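Local coordinates for sulfite dehydrogenase (Paracoccus pantotrophus, PDB 2XTS) that oxidises protein-bound sulfane sulfur in the Sox pathway, using a molybdenum cofactor and passing the electrons on to haem c, at the interface of chains A and B. Numbering follows the deposited sequence. Chains: chain A/B, Sulfite dehydrogenase.

Contact 1: the interface of chains A and B. Residues chain A 68, 197, 199-201; chain B 60-61, 65, 67.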
ATOM      1  N   GLN A  68      -1.271  -5.283   1.138  1.00  6.62           N
ATOM      2  CA  GLN A  68      -2.489  -6.025   1.249  1.00  6.42           C
ATOM      3  C   GLN A  68      -2.311  -7.498   0.932  1.00  6.80           C
ATOM      4  O   GLN A  68      -3.049  -8.324   1.470  1.00  7.99           O
ATOM      5  CB  GLN A  68      -3.632  -5.381   0.452  1.00  7.72           C
ATOM      6  CG  GLN A  68      -3.298  -4.944  -0.944  1.00  7.19           C
ATOM      7  CD  GLN A  68      -2.804  -3.510  -1.076  1.00  7.14           C
ATOM      8  OE1 GLN A  68      -2.113  -2.989  -0.198  1.00  8.07           O
ATOM      9  NE2 GLN A  68      -3.178  -2.866  -2.166  1.00  8.72           N
ATOM     10  N   PHE A 197     -12.361   0.447  -1.388  1.00  7.48           N
ATOM     11  CA  PHE A 197     -10.945   0.496  -1.781  1.00  7.03           C
ATOM     12  C   PHE A 197     -10.080   0.436  -0.538  1.00  6.83           C
ATOM     13  O   PHE A 197     -10.432   1.005   0.485  1.00  7.47           O
ATOM     14  CB  PHE A 197     -10.642   1.811  -2.504  1.00  7.40           C
ATOM     15  CG  PHE A 197     -11.394   2.007  -3.760  1.00  8.79           C
ATOM     16  CD1 PHE A 197     -10.925   1.540  -4.982  1.00 10.25           C
ATOM     17  CD2 PHE A 197     -12.582   2.691  -3.729  1.00  9.56           C
ATOM     18  CE1 PHE A 197     -11.665   1.764  -6.145  1.00 13.40           C
ATOM     19  CE2 PHE A 197     -13.311   2.898  -4.888  1.00 11.69           C
ATOM     20  CZ  PHE A 197     -12.841   2.448  -6.086  1.00 13.63           C
ATOM     21  N   ASN A 199      -5.816   0.651   0.244  1.00  6.51           N
ATOM     22  CA  ASN A 199      -4.478   0.925  -0.277  1.00  6.97           C
ATOM     23  C   ASN A 199      -4.539   1.078  -1.806  1.00  7.22           C
ATOM     24  O   ASN A 199      -3.773   0.451  -2.546  1.00  8.02           O
ATOM     25  CB  ASN A 199      -3.501  -0.161   0.160  1.00  6.70           C
ATOM     26  CG  ASN A 199      -3.131  -0.064   1.614  1.00  6.31           C
ATOM     27  OD1 ASN A 199      -3.362   0.949   2.279  1.00  7.71           O
ATOM     28  ND2 ASN A 199      -2.545  -1.130   2.129  1.00  7.81           N
ATOM     29  N   GLY A 200      -5.500   1.890  -2.252  1.00  7.19           N
ATOM     30  CA  GLY A 200      -5.587   2.312  -3.618  1.00  7.02           C
ATOM     31  C   GLY A 200      -6.509   1.550  -4.534  1.00  7.74           C
ATOM     32  O   GLY A 200      -7.023   2.102  -5.481  1.00 10.09           O
ATOM     33  N   GLU A 201      -6.666   0.260  -4.313  1.00  7.02           N
ATOM     34  CA  GLU A 201      -7.363  -0.631  -5.228  1.00  6.74           C
ATOM     35  C   GLU A 201      -8.535  -1.314  -4.521  1.00  6.02           C
ATOM     36  O   GLU A 201      -8.763  -1.118  -3.331  1.00  6.85           O
ATOM     37  CB  GLU A 201      -6.369  -1.655  -5.788  1.00  6.60           C
ATOM     38  CG  GLU A 201      -5.736  -2.550  -4.731  1.00  6.58           C
ATOM     39  CD  GLU A 201      -4.696  -3.527  -5.252  1.00  7.55           C
ATOM     40  OE1 GLU A 201      -4.404  -3.540  -6.483  1.00  7.13           O
ATOM     41  OE2 GLU A 201      -4.186  -4.263  -4.399  1.00  7.64           O
TER
ATOM     42  N   ALA B  60      -8.553   3.572 -12.318  1.00  7.02           N
ATOM     43  CA  ALA B  60      -9.286   2.596 -11.522  1.00  7.64           C
ATOM     44  C   ALA B  60      -8.991   2.674 -10.045  1.00  7.40           C
ATOM     45  O   ALA B  60      -9.730   2.094  -9.246  1.00 10.11           O
ATOM     46  CB  ALA B  60      -8.986   1.152 -12.008  1.00  8.50           C
ATOM     47  N   LEU B  61      -7.928   3.368  -9.661  1.00  7.61           N
ATOM     48  CA  LEU B  61      -7.511   3.487  -8.273  1.00  7.83           C
ATOM     49  C   LEU B  61      -8.320   4.574  -7.565  1.00  8.24           C
ATOM     50  O   LEU B  61      -8.902   5.457  -8.183  1.00 10.28           O
ATOM     51  CB  LEU B  61      -5.999   3.758  -8.195  1.00  8.16           C
ATOM     52  CG  LEU B  61      -5.096   2.699  -8.829  1.00  8.84           C
ATOM     53  CD1 LEU B  61      -3.658   3.166  -8.794  1.00 10.72           C
ATOM     54  CD2 LEU B  61      -5.243   1.323  -8.188  1.00  9.40           C
ATOM     55  N   ILE B  65      -2.544   6.010  -2.079  1.00  7.67           N
ATOM     56  CA  ILE B  65      -1.465   5.024  -2.052  1.00  7.93           C
ATOM     57  C   ILE B  65      -1.552   4.179  -3.313  1.00  6.99           C
ATOM     58  O   ILE B  65      -2.594   3.615  -3.609  1.00  7.98           O
ATOM     59  CB  ILE B  65      -1.583   4.115  -0.805  1.00  9.00           C
ATOM     60  CG1 ILE B  65      -1.390   4.926   0.486  1.00  9.80           C
ATOM     61  CG2 ILE B  65      -0.645   2.917  -0.899  1.00 10.73           C
ATOM     62  CD1 ILE B  65      -0.029   5.563   0.645  1.00 12.18           C
ATOM     63  N   PRO B  67      -0.905   0.804  -5.223  1.00  6.56           N
ATOM     64  CA  PRO B  67      -0.465  -0.572  -4.991  1.00  6.35           C
ATOM     65  C   PRO B  67       0.819  -0.855  -5.762  1.00  6.80           C
ATOM     66  O   PRO B  67       0.866  -0.658  -6.978  1.00  7.00           O
ATOM     67  CB  PRO B  67      -1.627  -1.428  -5.499  1.00  7.00           C
ATOM     68  CG  PRO B  67      -2.780  -0.521  -5.629  1.00  6.83           C
ATOM     69  CD  PRO B  67      -2.183   0.843  -5.942  1.00  7.23           C
TER
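A:Gln68 NE2, the side-chain amide nitrogen, is gripped by two bonds within chain A: a firm one to the carboxylate oxygen OE2 of A:Glu201 at 2.8 Å (160° at H), met from above the carboxylate plane, and a weak one to the A:Asn199 backbone O. Across the amide, A:Gln68 OE1 accepts from A:Asn199 ND2 at 3.0 Å, a pairing that is likely to fix which way round the amide lies. No polar bond spans the chains here; B:Pro67 lies against this network. B:Pro67 CG sits 3.4 Å from the A:Asn199 backbone O and 3.6 Å from A:Glu201 CD, the proline and the glutamate sliding past each other in opposite directions. The glutamate starts in the crowded position (chi1 62°) and then runs extended, which lays its length along the proline. An alanine in place of A:Glu201 would probably free the A:Gln68 amide and loosen the packing on B:Pro67. Alongside, B:Leu61 turns CD2 to within 3.3 Å of the A:Gly200 backbone O, and A:Phe197 brings CE1 3.7 Å from the B:Ala60 backbone O. The patch sits on the turn A:Asn199-A:Gly200 between strands 193-198 and 201-202, with A:Gln68 from 3-10 helix 68-70, against loop segments of chain B.

Contact 2: the interface of chains A and B. Residues chain A 81-84, 202, 209; chain B 31, 33-34.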
ATOM      1  N   GLU A  81     -15.990 -15.698  -2.873  1.00  7.89           N
ATOM      2  CA  GLU A  81     -15.951 -14.974  -4.115  1.00  8.54           C
ATOM      3  C   GLU A  81     -17.301 -14.353  -4.432  1.00  8.97           C
ATOM      4  O   GLU A  81     -18.287 -15.045  -4.677  1.00 10.85           O
ATOM      5  CB  GLU A  81     -15.548 -15.909  -5.246  1.00  9.57           C
ATOM      6  CG  GLU A  81     -15.518 -15.191  -6.595  1.00 11.61           C
ATOM      7  CD  GLU A  81     -15.263 -16.079  -7.770  1.00 13.81           C
ATOM      8  OE1 GLU A  81     -14.098 -16.382  -8.030  1.00 15.03           O
ATOM      9  OE2 GLU A  81     -16.236 -16.444  -8.446  1.00 16.89           O
ATOM     10  N   LEU A  82     -17.337 -13.038  -4.420  1.00  9.13           N
ATOM     11  CA  LEU A  82     -18.568 -12.272  -4.592  1.00  9.22           C
ATOM     12  C   LEU A  82     -18.321 -11.175  -5.631  1.00  9.16           C
ATOM     13  O   LEU A  82     -17.639 -10.183  -5.377  1.00  9.29           O
ATOM     14  CB  LEU A  82     -19.021 -11.676  -3.260  1.00  8.71           C
ATOM     15  CG  LEU A  82     -20.330 -10.869  -3.246  1.00  9.66           C
ATOM     16  CD1 LEU A  82     -21.455 -11.670  -3.864  1.00 11.84           C
ATOM     17  CD2 LEU A  82     -20.639 -10.452  -1.803  1.00  9.81           C
ATOM     18  N   SER A  83     -18.840 -11.378  -6.840  1.00  8.68           N
ATOM     19  CA  SER A  83     -18.659 -10.388  -7.918  1.00  8.85           C
ATOM     20  C   SER A  83     -19.444  -9.118  -7.620  1.00  9.05           C
ATOM     21  O   SER A  83     -20.448  -9.148  -6.912  1.00  9.60           O
ATOM     22  CB  SER A  83     -19.101 -10.940  -9.276  1.00  9.22           C
ATOM     23  OG  SER A  83     -20.506 -11.032  -9.309  1.00 11.11           O
ATOM     24  N   LYS A  84     -19.019  -8.020  -8.237  1.00  8.88           N
ATOM     25  CA  LYS A  84     -19.743  -6.776  -8.144  1.00  9.35           C
ATOM     26  C   LYS A  84     -21.122  -6.888  -8.803  1.00 10.05           C
ATOM     27  O   LYS A  84     -22.048  -6.191  -8.409  1.00 12.59           O
ATOM     28  CB  LYS A  84     -18.906  -5.648  -8.750  1.00  9.13           C
ATOM     29  CG  LYS A  84     -17.718  -5.241  -7.900  1.00  8.60           C
ATOM     30  CD  LYS A  84     -16.773  -4.291  -8.618  1.00 10.35           C
ATOM     31  CE  LYS A  84     -15.716  -3.799  -7.681  1.00 11.25           C
ATOM     32  NZ  LYS A  84     -14.664  -2.989  -8.347  1.00 12.43           N
ATOM     33  N   ALA A 202      -9.283  -2.126  -5.244  1.00  5.95           N
ATOM     34  CA  ALA A 202     -10.378  -2.847  -4.616  1.00  6.91           C
ATOM     35  C   ALA A 202      -9.880  -3.695  -3.466  1.00  6.54           C
ATOM     36  O   ALA A 202      -8.744  -4.183  -3.485  1.00  6.48           O
ATOM     37  CB  ALA A 202     -11.121  -3.708  -5.619  1.00  8.17           C
ATOM     38  N   TYR A 209     -13.962  -8.266  -0.533  1.00  6.49           N
ATOM     39  CA  TYR A 209     -14.376  -7.764  -1.855  1.00  6.25           C
ATOM     40  C   TYR A 209     -15.805  -8.130  -2.159  1.00  6.25           C
ATOM     41  O   TYR A 209     -16.170  -9.272  -2.032  1.00  7.03           O
ATOM     42  CB  TYR A 209     -13.516  -8.381  -2.940  1.00  7.02           C
ATOM     43  CG  TYR A 209     -13.834  -7.951  -4.364  1.00  6.41           C
ATOM     44  CD1 TYR A 209     -14.750  -8.644  -5.137  1.00  6.93           C
ATOM     45  CD2 TYR A 209     -13.169  -6.882  -4.945  1.00  7.00           C
ATOM     46  CE1 TYR A 209     -14.995  -8.271  -6.449  1.00  7.62           C
ATOM     47  CE2 TYR A 209     -13.388  -6.516  -6.254  1.00  6.73           C
ATOM     48  CZ  TYR A 209     -14.302  -7.214  -6.996  1.00  6.19           C
ATOM     49  OH  TYR A 209     -14.506  -6.892  -8.300  1.00  7.56           O
TER
ATOM     50  N   ILE B  31      -8.375 -10.129  -6.687  1.00  6.99           N
ATOM     51  CA  ILE B  31      -9.381 -11.037  -7.225  1.00  7.24           C
ATOM     52  C   ILE B  31      -9.384 -10.914  -8.744  1.00  7.60           C
ATOM     53  O   ILE B  31      -9.094  -9.867  -9.293  1.00  8.13           O
ATOM     54  CB  ILE B  31     -10.768 -10.766  -6.573  1.00  7.63           C
ATOM     55  CG1 ILE B  31     -11.699 -11.977  -6.677  1.00  8.42           C
ATOM     56  CG2 ILE B  31     -11.400  -9.471  -7.075  1.00  8.00           C
ATOM     57  CD1 ILE B  31     -12.981 -11.824  -5.823  1.00 10.37           C
ATOM     58  N   PHE B  33     -11.647 -10.602 -10.935  1.00  8.76           N
ATOM     59  CA  PHE B  33     -12.537  -9.618 -11.505  1.00  8.34           C
ATOM     60  C   PHE B  33     -11.879  -8.252 -11.650  1.00  8.18           C
ATOM     61  O   PHE B  33     -12.435  -7.344 -12.307  1.00  9.84           O
ATOM     62  CB  PHE B  33     -13.802  -9.431 -10.660  1.00  8.89           C
ATOM     63  CG  PHE B  33     -14.580 -10.676 -10.373  1.00  9.37           C
ATOM     64  CD1 PHE B  33     -15.201 -11.391 -11.397  1.00 11.27           C
ATOM     65  CD2 PHE B  33     -14.726 -11.093  -9.075  1.00  9.83           C
ATOM     66  CE1 PHE B  33     -15.956 -12.501 -11.104  1.00 11.91           C
ATOM     67  CE2 PHE B  33     -15.457 -12.193  -8.781  1.00 12.21           C
ATOM     68  CZ  PHE B  33     -16.067 -12.910  -9.789  1.00 12.09           C
ATOM     69  N   GLU B  34     -10.746  -8.059 -10.970  1.00  7.15           N
ATOM     70  CA  GLU B  34     -10.014  -6.799 -11.023  1.00  7.22           C
ATOM     71  C   GLU B  34      -8.813  -6.818 -11.966  1.00  7.59           C
ATOM     72  O   GLU B  34      -7.884  -6.014 -11.864  1.00  7.43           O
ATOM     73  CB  GLU B  34      -9.599  -6.399  -9.605  1.00  7.38           C
ATOM     74  CG  GLU B  34     -10.812  -6.123  -8.699  1.00  8.05           C
ATOM     75  CD  GLU B  34     -11.651  -4.933  -9.164  1.00  8.77           C
ATOM     76  OE1 GLU B  34     -11.035  -3.880  -9.443  1.00  9.07           O
ATOM     77  OE2 GLU B  34     -12.911  -5.035  -9.223  1.00 10.31           O
TER
HETATM   78  O   HOH W   1      -8.839  -2.920  -8.069  1.00  8.23           O
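B:Glu34 of the short 3-10 helix 32-34 brings its carboxylate to the molybdopterin-binding, sulfite oxidase-like chain A. B:Glu34 OE2 accepts two bonds: the phenol OH of A:Tyr209 donates at 2.6 Å to the anti lone pair, and the side-chain amine NZ of A:Lys84 forms a salt bridge at 2.8 Å from above the carboxylate plane. Two donors on one oxygen would probably favour the ionised form of the carboxylate. B:Glu34 OE1 is linked through a water, 2.8 Å away, to the backbone N of A:Ala202. The A:Tyr209 ring carries much of the apolar contact: B:Ile31 sets its CG2 methyl over the centre of one face, 3.6 Å from the centroid, while A:Ala202 CB and B:Glu34 OE2 lie at the edge in the ring plane. B:Glu34 CG also packs 3.6 Å from A:Tyr209 CE2. Next to the hydroxyl, B:Phe33 passes obliquely, CB 3.5 Å from A:Tyr209 OH. One face of its own ring is covered toward the rim by A:Ser83 CB, and A:Glu81 CG meets B:Phe33 CE2 at 3.7 Å, the glutamate's carboxylate plane turned 71° from the ring. Torsions position the polar group: A:Lys84 runs extended beyond CG to deliver NZ, whereas B:Glu34 bends at chi2 (-64°), folding the carboxylate toward the tyrosine. A:Tyr209 has CG anti to its backbone N (chi1 180°), which sends the ring out to chain B.

Contact 3: the interface of chains A and B. Residues chain A 39, 41, 49, 52-54, 73, 75; chain B 21-22, 25.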
ATOM      1  N   ARG A  39       2.118 -14.241   4.850  1.00  6.55           N
ATOM      2  CA  ARG A  39       1.249 -14.676   5.922  1.00  7.40           C
ATOM      3  C   ARG A  39       1.676 -16.047   6.386  1.00  7.41           C
ATOM      4  O   ARG A  39       2.036 -16.896   5.574  1.00  9.93           O
ATOM      5  CB  ARG A  39      -0.187 -14.789   5.464  1.00  7.83           C
ATOM      6  CG  ARG A  39      -0.770 -13.535   4.945  1.00 10.59           C
ATOM      7  CD  ARG A  39      -1.717 -13.899   3.768  1.00 12.53           C
ATOM      8  NE  ARG A  39      -2.550 -12.793   3.489  1.00 14.57           N
ATOM      9  CZ  ARG A  39      -3.295 -12.622   2.412  1.00  9.34           C
ATOM     10  NH1 ARG A  39      -4.020 -11.544   2.407  1.00  9.59           N
ATOM     11  NH2 ARG A  39      -3.311 -13.474   1.376  1.00 10.47           N
ATOM     12  N   TYR A  41       0.530 -19.384   9.036  1.00  8.80           N
ATOM     13  CA  TYR A  41      -0.610 -20.104   9.573  1.00 10.31           C
ATOM     14  C   TYR A  41      -0.119 -21.026  10.688  1.00  9.99           C
ATOM     15  O   TYR A  41       0.888 -21.710  10.501  1.00 12.52           O
ATOM     16  CB  TYR A  41      -1.245 -20.895   8.430  1.00 10.75           C
ATOM     17  CG  TYR A  41      -2.333 -21.851   8.837  1.00 12.42           C
ATOM     18  CD1 TYR A  41      -3.487 -21.412   9.448  1.00 12.96           C
ATOM     19  CD2 TYR A  41      -2.213 -23.190   8.562  1.00 13.89           C
ATOM     20  CE1 TYR A  41      -4.482 -22.294   9.806  1.00 13.95           C
ATOM     21  CE2 TYR A  41      -3.202 -24.075   8.896  1.00 14.61           C
ATOM     22  CZ  TYR A  41      -4.328 -23.626   9.524  1.00 14.31           C
ATOM     23  OH  TYR A  41      -5.310 -24.547   9.848  1.00 19.29           O
ATOM     24  N   PRO A  49      -9.437 -24.839   8.954  1.00 11.24           N
ATOM     25  CA  PRO A  49      -8.702 -23.732   8.340  1.00 10.61           C
ATOM     26  C   PRO A  49      -9.601 -22.715   7.632  1.00 10.33           C
ATOM     27  O   PRO A  49      -9.107 -21.673   7.208  1.00 10.67           O
ATOM     28  CB  PRO A  49      -7.774 -24.446   7.351  1.00 11.39           C
ATOM     29  CG  PRO A  49      -8.494 -25.684   7.019  1.00 12.95           C
ATOM     30  CD  PRO A  49      -9.245 -26.112   8.237  1.00 12.38           C
ATOM     31  N   SER A  52     -10.642 -19.581  10.954  1.00  7.43           N
ATOM     32  CA  SER A  52      -9.280 -19.507  11.411  1.00  8.01           C
ATOM     33  C   SER A  52      -8.694 -18.144  11.089  1.00  7.61           C
ATOM     34  O   SER A  52      -9.387 -17.209  10.672  1.00  7.82           O
ATOM     35  CB  SER A  52      -8.465 -20.656  10.789  1.00  9.35           C
ATOM     36  OG  SER A  52      -7.201 -20.804  11.402  1.00 11.14           O
ATOM     37  N   ILE A  53      -7.392 -18.077  11.338  1.00  7.78           N
ATOM     38  CA  ILE A  53      -6.617 -16.855  11.389  1.00  8.48           C
ATOM     39  C   ILE A  53      -5.275 -17.129  10.719  1.00  7.73           C
ATOM     40  O   ILE A  53      -4.711 -18.219  10.851  1.00  8.42           O
ATOM     41  CB  ILE A  53      -6.383 -16.462  12.880  1.00  9.35           C
ATOM     42  CG1 ILE A  53      -5.636 -15.143  13.034  1.00  9.53           C
ATOM     43  CG2 ILE A  53      -5.676 -17.585  13.698  1.00 10.35           C
ATOM     44  CD1 ILE A  53      -6.429 -13.984  12.648  1.00 10.64           C
ATOM     45  N   ASN A  54      -4.722 -16.115  10.047  1.00  7.05           N
ATOM     46  CA  ASN A  54      -3.302 -16.124   9.720  1.00  7.48           C
ATOM     47  C   ASN A  54      -2.695 -14.798  10.157  1.00  6.53           C
ATOM     48  O   ASN A  54      -3.406 -13.968  10.735  1.00  7.78           O
ATOM     49  CB  ASN A  54      -3.039 -16.521   8.265  1.00  7.22           C
ATOM     50  CG  ASN A  54      -3.536 -15.505   7.259  1.00  6.84           C
ATOM     51  OD1 ASN A  54      -3.540 -14.309   7.532  1.00  7.68           O
ATOM     52  ND2 ASN A  54      -3.889 -15.972   6.050  1.00  9.28           N
ATOM     53  N   GLU A  73      -5.670 -12.431   7.459  1.00  5.89           N
ATOM     54  CA  GLU A  73      -7.044 -12.860   7.192  1.00  6.93           C
ATOM     55  C   GLU A  73      -7.617 -13.495   8.425  1.00  6.87           C
ATOM     56  O   GLU A  73      -6.965 -14.273   9.098  1.00  7.67           O
ATOM     57  CB  GLU A  73      -7.032 -13.965   6.142  1.00  8.15           C
ATOM     58  CG  GLU A  73      -6.478 -13.599   4.789  1.00  9.64           C
ATOM     59  CD  GLU A  73      -6.312 -14.829   3.918  1.00  9.23           C
ATOM     60  OE1 GLU A  73      -7.311 -15.497   3.567  1.00  9.84           O
ATOM     61  OE2 GLU A  73      -5.172 -15.145   3.577  1.00 11.59           O
ATOM     62  N   HIS A  75     -11.356 -15.516   8.864  1.00  6.14           N
ATOM     63  CA  HIS A  75     -12.653 -15.950   8.324  1.00  6.55           C
ATOM     64  C   HIS A  75     -13.323 -16.913   9.281  1.00  6.33           C
ATOM     65  O   HIS A  75     -12.659 -17.547  10.094  1.00  6.90           O
ATOM     66  CB  HIS A  75     -12.493 -16.695   6.986  1.00  7.21           C
ATOM     67  CG  HIS A  75     -11.572 -16.019   6.052  1.00  6.86           C
ATOM     68  ND1 HIS A  75     -10.500 -16.620   5.414  1.00  9.66           N
ATOM     69  CD2 HIS A  75     -11.544 -14.715   5.714  1.00  5.31           C
ATOM     70  CE1 HIS A  75      -9.877 -15.705   4.683  1.00  5.92           C
ATOM     71  NE2 HIS A  75     -10.500 -14.546   4.845  1.00  9.57           N
TER
ATOM     72  N   ALA B  21      -9.640 -21.297   2.414  1.00 10.11           N
ATOM     73  CA  ALA B  21      -9.034 -21.396   3.737  1.00 10.39           C
ATOM     74  C   ALA B  21      -7.983 -20.316   3.930  1.00  9.65           C
ATOM     75  O   ALA B  21      -7.499 -19.722   2.954  1.00 10.22           O
ATOM     76  CB  ALA B  21      -8.416 -22.777   3.921  1.00 11.23           C
ATOM     77  N   VAL B  22      -7.619 -20.067   5.189  1.00  9.86           N
ATOM     78  CA  VAL B  22      -6.621 -19.055   5.546  1.00 10.55           C
ATOM     79  C   VAL B  22      -5.201 -19.471   5.182  1.00 11.22           C
ATOM     80  O   VAL B  22      -4.271 -18.663   5.271  1.00 12.80           O
ATOM     81  CB  VAL B  22      -6.646 -18.689   7.036  1.00 10.50           C
ATOM     82  CG1 VAL B  22      -7.994 -18.076   7.449  1.00 11.07           C
ATOM     83  CG2 VAL B  22      -6.251 -19.874   7.866  1.00 10.55           C
ATOM     84  N   HIS B  25      -3.244 -18.784   0.411  1.00  9.73           N
ATOM     85  CA  HIS B  25      -2.419 -17.813  -0.326  1.00  9.94           C
ATOM     86  C   HIS B  25      -1.515 -17.049   0.621  1.00  9.37           C
ATOM     87  O   HIS B  25      -1.908 -16.032   1.184  1.00 10.72           O
ATOM     88  CB  HIS B  25      -3.307 -16.829  -1.085  1.00 10.69           C
ATOM     89  CG  HIS B  25      -4.263 -17.507  -2.005  1.00 12.63           C
ATOM     90  ND1 HIS B  25      -3.844 -18.149  -3.149  1.00 16.40           N
ATOM     91  CD2 HIS B  25      -5.604 -17.686  -1.937  1.00 15.10           C
ATOM     92  CE1 HIS B  25      -4.889 -18.680  -3.759  1.00 16.41           C
ATOM     93  NE2 HIS B  25      -5.968 -18.415  -3.043  1.00 17.95           N
TER
HETATM   94  O   HOH W   2      -7.840 -17.283   1.604  1.00 15.52           O
HETATM   95  O   HOH W   3      -4.997 -17.546   2.379  1.00 17.92           O
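A loop of the N-terminal arm of chain B plugs into chain A of this sulfite oxidase-family enzyme beside the short strands 52-53 and 74-75, with B:Val22 as the inserted residue. Its backbone is held at both ends: B:Val22 N donates to A:Pro49 O at 3.0 Å, nearly straight (172° at H), and B:Val22 O accepts from A:Asn54 ND2 at 2.8 Å, in the carbonyl plane and on a lone pair. The valine methyls divide the neighbours. B:Val22 CG1 slides alongside A:His75, 3.5 Å from A:His75 ND1; B:Val22 CG2 stands 3.5 Å from A:Tyr41 CD1, the side chains crossing at about a right angle, and also packs on A:Ser52 CB. A:Asn54 is itself fixed, its OD1 accepting from the backbone N of A:Glu73 at 2.8 Å. Farther along the arm, B:His25 O accepts from A:Arg39 NH2 at 2.9 Å within both the guanidinium and carbonyl planes. A:Glu73 OE2 sits over one guanidinium face, offset toward the rim, in a salt bridge likely to favour an ionised glutamate. That carboxylate also works through linked waters: one joins OE1 to B:Ala21 O, and the other bridges A:Glu73 OE2, 2.7 Å from that water, to the backbone N of B:His25.

Contact 1 and contact 2 lie about 14 Å apart between the centres of their C-alpha atoms; contact 3 is about 19 Å from contact 2 and 22 Å from contact 1. Strand 201-202 of chain A joins the first two, giving A:Glu201 to contact 1 and A:Ala202 to contact 2. On chain B, contacts 3 and 2 follow one another along the N-terminal segment, residues 21-25 and then 31-34, while contact 1 uses residues 60-67. The two-fold repeats every contact with chains exchanged, consistent with a dimer in which each N-terminal segment embraces the other chain, though contacts alone do not show how firmly they hold.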